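Local structure of uncharacterized protein (Staphylococcus aureus subsp. aureus Mu50, 4QPV) at residues 124-129 / 185-190; 56-61 / 116-121; 63-68 / 90-95. The protein is of unknown function but belongs to the DUF1672 family, whose unusual fold is built from repeats of a kinked helix followed by three beta strands. One frame throughout, in Å; residues are numbered along the deposited sequence. Where two conformers were deposited one is given.

Contact 1 of 3, residues 124-129 / 185-190; sequences TVLSGF and DEYKRY
With CG anti to the backbone N (chi1 175°), Tyr187 carries its ring from helix 184-190 across to helix 116-133, although its CB does not point there, and Phe129, its CG anti to the carbonyl carbon, reaches back to meet it. The two rings stand steeply against each other, planes at 83°, but the approach is oblique and fits neither a stack nor an edge-to-face pair. What touches is the CE1 and hydroxyl side of the tyrosine: Tyr187 OH lies 3.3 Å from Phe129 CZ, close to the plane of the phenylalanine ring and at its edge, and Tyr187 CE1 is 3.7 Å from the same Phe129 CZ. Two aliphatic side chains complete the grip. Leu126 runs past the tyrosine in the opposite direction and sets CD2 3.8 Å from Tyr187 CD1, at the ring edge, while the same methyl group rests over one face of Phe129, offset toward the rim. Val125 comes in crosswise, its CG1 3.9 Å from Tyr187 CE1. One ring is thus wedged among three residues spaced along one side of a helix. Its hydroxyl, although buried, is satisfied by the backbone O of Phe63, a bond that is likely to restrict movement of the ring.

The axes are 12.2 Å apart and run roughly parallel at 24°, a gap spanned chiefly by this tyrosine. The same Val125 and Phe129 also touch Phe92 and Ile90, respectively, of strand 90-98; Phe63, at the end of helix 48-63, packs edge-to-face with Tyr187, and Met206 of helix 199-212 touches Phe129.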
# COMPACT_ATOMS: atom_id res chain seq x y z
N THR A 124 -7.46 -0.69 -4.08
CA THR A 124 -6.08 -0.24 -3.87
C THR A 124 -5.98 1.28 -4.14
O THR A 124 -5.38 2.01 -3.36
CB THR A 124 -5.15 -1.09 -4.75
OG1 THR A 124 -5.08 -2.39 -4.17
CG2 THR A 124 -3.76 -0.51 -4.87
N VAL A 125 -6.57 1.75 -5.24
CA VAL A 125 -6.57 3.16 -5.58
C VAL A 125 -7.38 3.93 -4.53
O VAL A 125 -6.93 4.98 -4.07
CB VAL A 125 -7.12 3.34 -7.00
CG1 VAL A 125 -7.46 4.80 -7.30
CG2 VAL A 125 -6.14 2.78 -8.03
N LEU A 126 -8.53 3.38 -4.12
CA LEU A 126 -9.42 4.02 -3.14
C LEU A 126 -8.76 4.16 -1.75
O LEU A 126 -9.14 5.05 -1.00
CB LEU A 126 -10.77 3.32 -3.05
CG LEU A 126 -11.66 3.54 -4.29
CD1 LEU A 126 -12.98 2.83 -4.12
CD2 LEU A 126 -11.85 5.02 -4.60
N SER A 127 -7.74 3.34 -1.42
CA SER A 127 -6.97 3.49 -0.18
C SER A 127 -6.34 4.90 -0.18
O SER A 127 -6.24 5.55 0.87
CB SER A 127 -5.91 2.40 -0.07
OG SER A 127 -4.98 2.66 0.97
N GLY A 128 -5.94 5.36 -1.37
CA GLY A 128 -5.34 6.68 -1.57
C GLY A 128 -6.35 7.79 -1.32
O GLY A 128 -6.01 8.86 -0.81
N PHE A 129 -7.63 7.53 -1.64
CA PHE A 129 -8.73 8.48 -1.39
C PHE A 129 -9.02 8.54 0.11
O PHE A 129 -9.27 9.62 0.66
CB PHE A 129 -9.99 8.05 -2.16
CG PHE A 129 -10.03 8.37 -3.64
CD1 PHE A 129 -9.14 7.78 -4.52
CD2 PHE A 129 -11.01 9.22 -4.15
CE1 PHE A 129 -9.20 8.05 -5.90
CE2 PHE A 129 -11.07 9.50 -5.52
CZ PHE A 129 -10.17 8.90 -6.39
N ASP A 185 -16.81 0.88 -12.93
CA ASP A 185 -17.99 1.71 -13.20
C ASP A 185 -18.36 2.49 -11.95
O ASP A 185 -18.61 3.69 -12.04
CB ASP A 185 -19.19 0.86 -13.68
CG ASP A 185 -19.12 0.45 -15.14
OD1 ASP A 185 -18.28 1.00 -15.88
OD2 ASP A 185 -19.92 -0.43 -15.55
N GLU A 186 -18.33 1.82 -10.77
CA GLU A 186 -18.62 2.45 -9.49
C GLU A 186 -17.56 3.52 -9.17
O GLU A 186 -17.93 4.60 -8.71
CB GLU A 186 -18.70 1.41 -8.37
CG GLU A 186 -20.03 0.67 -8.36
CD GLU A 186 -20.11 -0.61 -7.55
OE1 GLU A 186 -19.06 -1.23 -7.27
OE2 GLU A 186 -21.25 -1.03 -7.25
N TYR A 187 -16.27 3.25 -9.51
CA TYR A 187 -15.19 4.22 -9.33
C TYR A 187 -15.46 5.47 -10.18
O TYR A 187 -15.36 6.59 -9.68
CB TYR A 187 -13.81 3.62 -9.69
CG TYR A 187 -12.70 4.65 -9.64
CD1 TYR A 187 -12.05 4.94 -8.44
CD2 TYR A 187 -12.34 5.38 -10.77
CE1 TYR A 187 -11.06 5.92 -8.37
CE2 TYR A 187 -11.36 6.37 -10.71
CZ TYR A 187 -10.71 6.62 -9.51
OH TYR A 187 -9.74 7.58 -9.43
N LYS A 188 -15.79 5.27 -11.47
CA LYS A 188 -16.07 6.36 -12.40
C LYS A 188 -17.25 7.22 -11.94
O LYS A 188 -17.16 8.44 -11.99
CB LYS A 188 -16.32 5.83 -13.83
CG LYS A 188 -15.10 5.20 -14.49
CD LYS A 188 -14.16 6.25 -15.09
CE LYS A 188 -13.03 5.62 -15.86
NZ LYS A 188 -11.88 6.56 -15.98
N ARG A 189 -18.31 6.59 -11.45
CA ARG A 189 -19.52 7.27 -11.01
C ARG A 189 -19.37 7.99 -9.66
O ARG A 189 -19.85 9.12 -9.52
CB ARG A 189 -20.68 6.27 -10.94
CG ARG A 189 -22.03 6.87 -10.53
CD ARG A 189 -23.10 5.81 -10.45
NE ARG A 189 -24.35 6.36 -9.92
CZ ARG A 189 -25.43 5.64 -9.64
NH1 ARG A 189 -25.42 4.32 -9.84
NH2 ARG A 189 -26.52 6.22 -9.15
N TYR A 190 -18.76 7.35 -8.66
CA TYR A 190 -18.73 7.92 -7.32
C TYR A 190 -17.41 8.55 -6.87
O TYR A 190 -17.44 9.42 -5.99
CB TYR A 190 -19.10 6.83 -6.30
CG TYR A 190 -20.52 6.30 -6.44
CD1 TYR A 190 -21.60 7.02 -5.94
CD2 TYR A 190 -20.77 5.06 -7.02
CE1 TYR A 190 -22.90 6.54 -6.07
CE2 TYR A 190 -22.07 4.57 -7.14
CZ TYR A 190 -23.13 5.31 -6.65
OH TYR A 190 -24.41 4.82 -6.75

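Contact 2 of 3, residues 56-61 / 116-121; sequences EQFFMD and DDMSTL
Leu121, on helix 116-133, points its CB at helix 48-63 and divides its two methyl groups between Phe58 and Phe59. From CB the chain leaves with CG anti to the backbone N (chi1 -175°), which directs it at helix 48-63; CB and CG carry the fork, and the contact itself is made at the methyl groups. CD2 arrives at the edge of the Phe58 ring, near its plane, 3.7 Å from Phe58 CE1. CD1 turns to the second phenylalanine and lies 4.1 Å from Phe59 CZ, approaching that ring obliquely. The leucine and Phe58 come from opposite directions, whereas the leucine and Phe59 cross at a slant, so the two branches of one side chain meet their rings in different ways.

One turn earlier, Met118, present as selenomethionine, reaches the same Phe58 ring. Its chain is bent at chi2 and chi3 (49° and 87°), which brings CE to 3.8 Å from Phe58 CZ, again obliquely. The rim of Phe58 therefore meets Met118 at CZ and Leu121 at the neighbouring CE1.

The helix axes are 13.9 Å apart and nearly perpendicular, too far for backbones to pack closely, and Phe63 from the end of helix 48-63 also lies against Phe58, Met118 and Leu121. Phe59 continues on to Phe92, Ala94 and Ile96 of strand 90-98. No hydrogen bond or charge crosses between the two segments: the contact is purely hydrophobic, made of methyl groups against aromatic carbons, so the fit probably depends on shape and burial more than on directional bonds.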
# COMPACT_ATOMS: atom_id res chain seq x y z
N GLU A 56 1.89 3.95 -16.54
CA GLU A 56 1.41 5.29 -16.17
C GLU A 56 0.15 5.63 -16.97
O GLU A 56 -0.85 6.10 -16.41
CB GLU A 56 2.53 6.32 -16.38
CG GLU A 56 3.64 6.16 -15.35
CD GLU A 56 4.99 6.76 -15.71
OE1 GLU A 56 5.10 7.42 -16.77
OE2 GLU A 56 5.95 6.55 -14.93
N GLN A 57 0.16 5.31 -18.29
CA GLN A 57 -1.00 5.55 -19.15
C GLN A 57 -2.22 4.80 -18.62
O GLN A 57 -3.32 5.36 -18.65
CB GLN A 57 -0.71 5.12 -20.60
CG GLN A 57 -1.87 5.38 -21.58
CD GLN A 57 -1.61 4.77 -22.94
OE1 GLN A 57 -0.60 4.09 -23.16
NE2 GLN A 57 -2.48 5.04 -23.91
N PHE A 58 -2.04 3.53 -18.20
CA PHE A 58 -3.15 2.71 -17.68
C PHE A 58 -3.88 3.43 -16.52
O PHE A 58 -5.11 3.48 -16.51
CB PHE A 58 -2.65 1.34 -17.21
CG PHE A 58 -3.76 0.42 -16.73
CD1 PHE A 58 -4.19 0.46 -15.41
CD2 PHE A 58 -4.33 -0.51 -17.59
CE1 PHE A 58 -5.22 -0.39 -14.97
CE2 PHE A 58 -5.36 -1.35 -17.15
CZ PHE A 58 -5.80 -1.29 -15.84
N PHE A 59 -3.13 3.96 -15.57
CA PHE A 59 -3.70 4.63 -14.39
C PHE A 59 -4.37 5.93 -14.77
O PHE A 59 -5.38 6.29 -14.15
CB PHE A 59 -2.65 4.82 -13.30
CG PHE A 59 -2.44 3.56 -12.50
CD1 PHE A 59 -1.58 2.57 -12.95
CD2 PHE A 59 -3.17 3.33 -11.33
CE1 PHE A 59 -1.43 1.37 -12.24
CE2 PHE A 59 -3.05 2.12 -10.64
CZ PHE A 59 -2.18 1.15 -11.10
N MSE A 60 -3.86 6.64 -15.81
CA MSE A 60 -4.50 7.87 -16.26
C MSE A 60 -5.82 7.53 -16.97
O MSE A 60 -6.85 8.10 -16.63
CB MSE A 60 -3.57 8.72 -17.15
CG MSE A 60 -4.20 10.06 -17.60
SE MSE A 60 -4.79 11.23 -16.12
CE MSE A 60 -3.04 11.87 -15.57
N ASP A 61 -5.79 6.57 -17.93
CA ASP A 61 -6.97 6.16 -18.69
C ASP A 61 -8.11 5.63 -17.79
O ASP A 61 -9.27 5.99 -18.00
CB ASP A 61 -6.61 5.06 -19.70
CG ASP A 61 -5.77 5.54 -20.88
OD1 ASP A 61 -5.71 6.78 -21.11
OD2 ASP A 61 -5.17 4.69 -21.56
N ASP A 116 -12.61 -9.71 -10.49
CA ASP A 116 -12.17 -9.42 -9.12
C ASP A 116 -10.87 -8.58 -9.08
O ASP A 116 -10.75 -7.72 -8.22
CB ASP A 116 -11.98 -10.71 -8.31
CG ASP A 116 -13.26 -11.49 -8.00
OD1 ASP A 116 -14.35 -10.88 -7.99
OD2 ASP A 116 -13.16 -12.72 -7.73
N ASP A 117 -9.92 -8.84 -10.00
CA ASP A 117 -8.64 -8.13 -10.07
C ASP A 117 -8.84 -6.63 -10.32
O ASP A 117 -8.11 -5.83 -9.75
CB ASP A 117 -7.72 -8.75 -11.13
CG ASP A 117 -7.22 -10.14 -10.78
OD1 ASP A 117 -7.17 -10.47 -9.57
OD2 ASP A 117 -6.87 -10.90 -11.71
N MSE A 118 -9.84 -6.26 -11.14
CA MSE A 118 -10.14 -4.84 -11.41
C MSE A 118 -10.76 -4.23 -10.15
O MSE A 118 -10.35 -3.14 -9.76
CB MSE A 118 -11.04 -4.66 -12.65
CG MSE A 118 -11.43 -3.20 -12.90
SE MSE A 118 -9.87 -1.99 -12.86
CE MSE A 118 -9.34 -2.17 -14.67
N SER A 119 -11.73 -4.94 -9.50
CA SER A 119 -12.35 -4.48 -8.26
C SER A 119 -11.28 -4.30 -7.17
O SER A 119 -11.30 -3.30 -6.45
CB SER A 119 -13.43 -5.46 -7.80
OG SER A 119 -14.68 -5.16 -8.39
N THR A 120 -10.32 -5.25 -7.08
CA THR A 120 -9.24 -5.20 -6.10
C THR A 120 -8.35 -3.97 -6.36
O THR A 120 -8.03 -3.24 -5.43
CB THR A 120 -8.44 -6.52 -6.09
OG1 THR A 120 -9.34 -7.58 -5.73
CG2 THR A 120 -7.27 -6.50 -5.09
N LEU A 121 -8.01 -3.72 -7.64
CA LEU A 121 -7.21 -2.56 -8.01
C LEU A 121 -7.96 -1.27 -7.67
O LEU A 121 -7.35 -0.35 -7.14
CB LEU A 121 -6.86 -2.60 -9.51
CG LEU A 121 -5.92 -1.49 -9.97
CD1 LEU A 121 -4.55 -1.58 -9.25
CD2 LEU A 121 -5.76 -1.54 -11.47

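Contact 3 of 3, residues 63-68 / 90-95; sequences FGLKVK and IVFNAS
Leu65 and Phe92 meet with the leucine methyl CD1 in the plane of the phenylalanine ring, at its edge, 3.7 Å from Phe92 CE2 and 4.1 Å from Phe92 CZ. The ring can offer this edge because CG of Phe92 lies between the backbone N and the carbonyl carbon (chi1 63°), which carries the end of the side chain nearer to residues 63-68 than its CB direction alone would suggest. Leu65 and Ile90 are set at about a right angle to each other: the second methyl of the leucine, CD2, touches Ile90 CD1 at 4.0 Å. Ile90 also turns CG2 into the plane of the Phe92 ring at its edge, so leucine and isoleucine methyl groups both line the rim of one aromatic ring. Val67 adds a looser approach, with CG1 4.3 Å from Phe92 CZ, oblique to the ring. Ile195, from a loop, touches both Leu65 and Ile90.

These residues lie on or just before the two outer strands, 67-75 and 90-98, of a three-stranded antiparallel meander. Strand 78-87 runs between them and pairs with both, Lys68 bonding to His84 and Phe92 to Cys85 through the backbone, and the side chains of Val67 and Phe92 both touch Cys85. The nearest CA atoms, of Leu65 and Ile90, are accordingly 8.7 Å apart.

Gly64, the first residue after helix 48-63, has positive phi and leads into this meeting. With strand 78-87 between them, residues 63-68 and 90-95 share no hydrogen bond and meet through apolar side chains alone, so the contact probably owes its stability to the burial of apolar surface.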
# COMPACT_ATOMS: atom_id res chain seq x y z
N PHE A 63 -8.23 5.56 -14.05
CA PHE A 63 -8.55 6.22 -12.78
C PHE A 63 -8.48 7.75 -12.82
O PHE A 63 -8.93 8.40 -11.87
CB PHE A 63 -7.64 5.67 -11.66
CG PHE A 63 -7.73 4.17 -11.54
CD1 PHE A 63 -8.86 3.57 -10.99
CD2 PHE A 63 -6.73 3.35 -12.05
CE1 PHE A 63 -8.96 2.17 -10.90
CE2 PHE A 63 -6.84 1.95 -11.98
CZ PHE A 63 -7.96 1.38 -11.42
N GLY A 64 -7.97 8.31 -13.92
CA GLY A 64 -7.86 9.77 -14.07
C GLY A 64 -6.80 10.34 -13.14
O GLY A 64 -6.89 11.50 -12.72
N LEU A 65 -5.81 9.50 -12.78
CA LEU A 65 -4.74 9.89 -11.87
C LEU A 65 -3.37 9.83 -12.51
O LEU A 65 -3.08 8.93 -13.31
CB LEU A 65 -4.75 8.99 -10.63
CG LEU A 65 -5.95 9.18 -9.69
CD1 LEU A 65 -6.11 7.98 -8.77
CD2 LEU A 65 -5.84 10.49 -8.89
N LYS A 66 -2.51 10.78 -12.13
CA LYS A 66 -1.12 10.85 -12.58
C LYS A 66 -0.27 10.03 -11.61
O LYS A 66 -0.22 10.30 -10.41
CB LYS A 66 -0.65 12.33 -12.64
CG LYS A 66 0.66 12.53 -13.40
CD LYS A 66 1.33 13.88 -13.10
CE LYS A 66 0.65 15.07 -13.73
NZ LYS A 66 1.22 16.36 -13.27
N VAL A 67 0.38 8.97 -12.13
CA VAL A 67 1.22 8.10 -11.30
C VAL A 67 2.62 8.08 -11.91
O VAL A 67 2.80 8.49 -13.06
CB VAL A 67 0.64 6.65 -11.11
CG1 VAL A 67 -0.80 6.70 -10.64
CG2 VAL A 67 0.75 5.82 -12.41
N LYS A 68 3.59 7.58 -11.14
CA LYS A 68 4.97 7.43 -11.58
C LYS A 68 5.42 5.97 -11.34
O LYS A 68 5.31 5.47 -10.22
CB LYS A 68 5.89 8.42 -10.82
CG LYS A 68 7.34 8.43 -11.28
CD LYS A 68 7.55 9.32 -12.50
CE LYS A 68 8.98 9.34 -12.98
NZ LYS A 68 9.08 9.88 -14.36
N ILE A 90 -4.05 12.39 -3.22
CA ILE A 90 -4.42 10.97 -3.29
C ILE A 90 -3.08 10.23 -3.38
O ILE A 90 -2.34 10.39 -4.36
CB ILE A 90 -5.39 10.66 -4.47
CG1 ILE A 90 -6.76 11.40 -4.24
CG2 ILE A 90 -5.56 9.13 -4.68
CD1 ILE A 90 -7.51 11.64 -5.45
N VAL A 91 -2.74 9.47 -2.33
CA VAL A 91 -1.44 8.80 -2.22
C VAL A 91 -1.59 7.29 -2.07
O VAL A 91 -2.26 6.82 -1.15
CB VAL A 91 -0.58 9.39 -1.06
CG1 VAL A 91 0.80 8.72 -0.98
CG2 VAL A 91 -0.46 10.92 -1.17
N PHE A 92 -0.94 6.53 -2.97
CA PHE A 92 -0.94 5.06 -2.90
C PHE A 92 0.15 4.50 -3.78
O PHE A 92 0.73 5.21 -4.62
CB PHE A 92 -2.32 4.46 -3.35
CG PHE A 92 -2.71 4.72 -4.80
CD1 PHE A 92 -2.22 3.93 -5.83
CD2 PHE A 92 -3.52 5.80 -5.13
CE1 PHE A 92 -2.54 4.21 -7.17
CE2 PHE A 92 -3.90 6.05 -6.46
CZ PHE A 92 -3.41 5.25 -7.48
N ASN A 93 0.42 3.21 -3.55
CA ASN A 93 1.28 2.38 -4.39
C ASN A 93 0.43 1.25 -4.89
O ASN A 93 -0.42 0.74 -4.16
CB ASN A 93 2.51 1.89 -3.65
CG ASN A 93 3.56 2.95 -3.56
OD1 ASN A 93 3.38 3.99 -2.91
ND2 ASN A 93 4.67 2.74 -4.25
N ALA A 94 0.61 0.89 -6.16
CA ALA A 94 -0.17 -0.17 -6.78
C ALA A 94 0.66 -0.83 -7.84
O ALA A 94 1.75 -0.35 -8.14
CB ALA A 94 -1.44 0.44 -7.39
N SER A 95 0.16 -1.92 -8.42
CA SER A 95 0.84 -2.57 -9.54
C SER A 95 -0.16 -3.10 -10.53
O SER A 95 -1.31 -3.40 -10.17
CB SER A 95 1.81 -3.66 -9.08
OG SER A 95 1.11 -4.85 -8.73

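All three contacts are buried, and each covers a similar, modest area. Contacts 1 and 2 use successive parts of helix 116-133, against helix 184-190 and helix 48-63 respectively, while contact 3 joins the outer strands of the meander that connects in sequence to both helices 48-63 and 116-133. The centre of contact 3 lies about 11 Å from the centre of the chain, against about 14 and 15 Å for the centres of contacts 2 and 1. Contacts 2 and 3 are wholly apolar; contact 1 differs in burying a hydroxyl, which finds its acceptor on the first residue of contact 3. Direct packing of Val125 on Phe59 and of Phe59 on Val67 makes the three one continuous core.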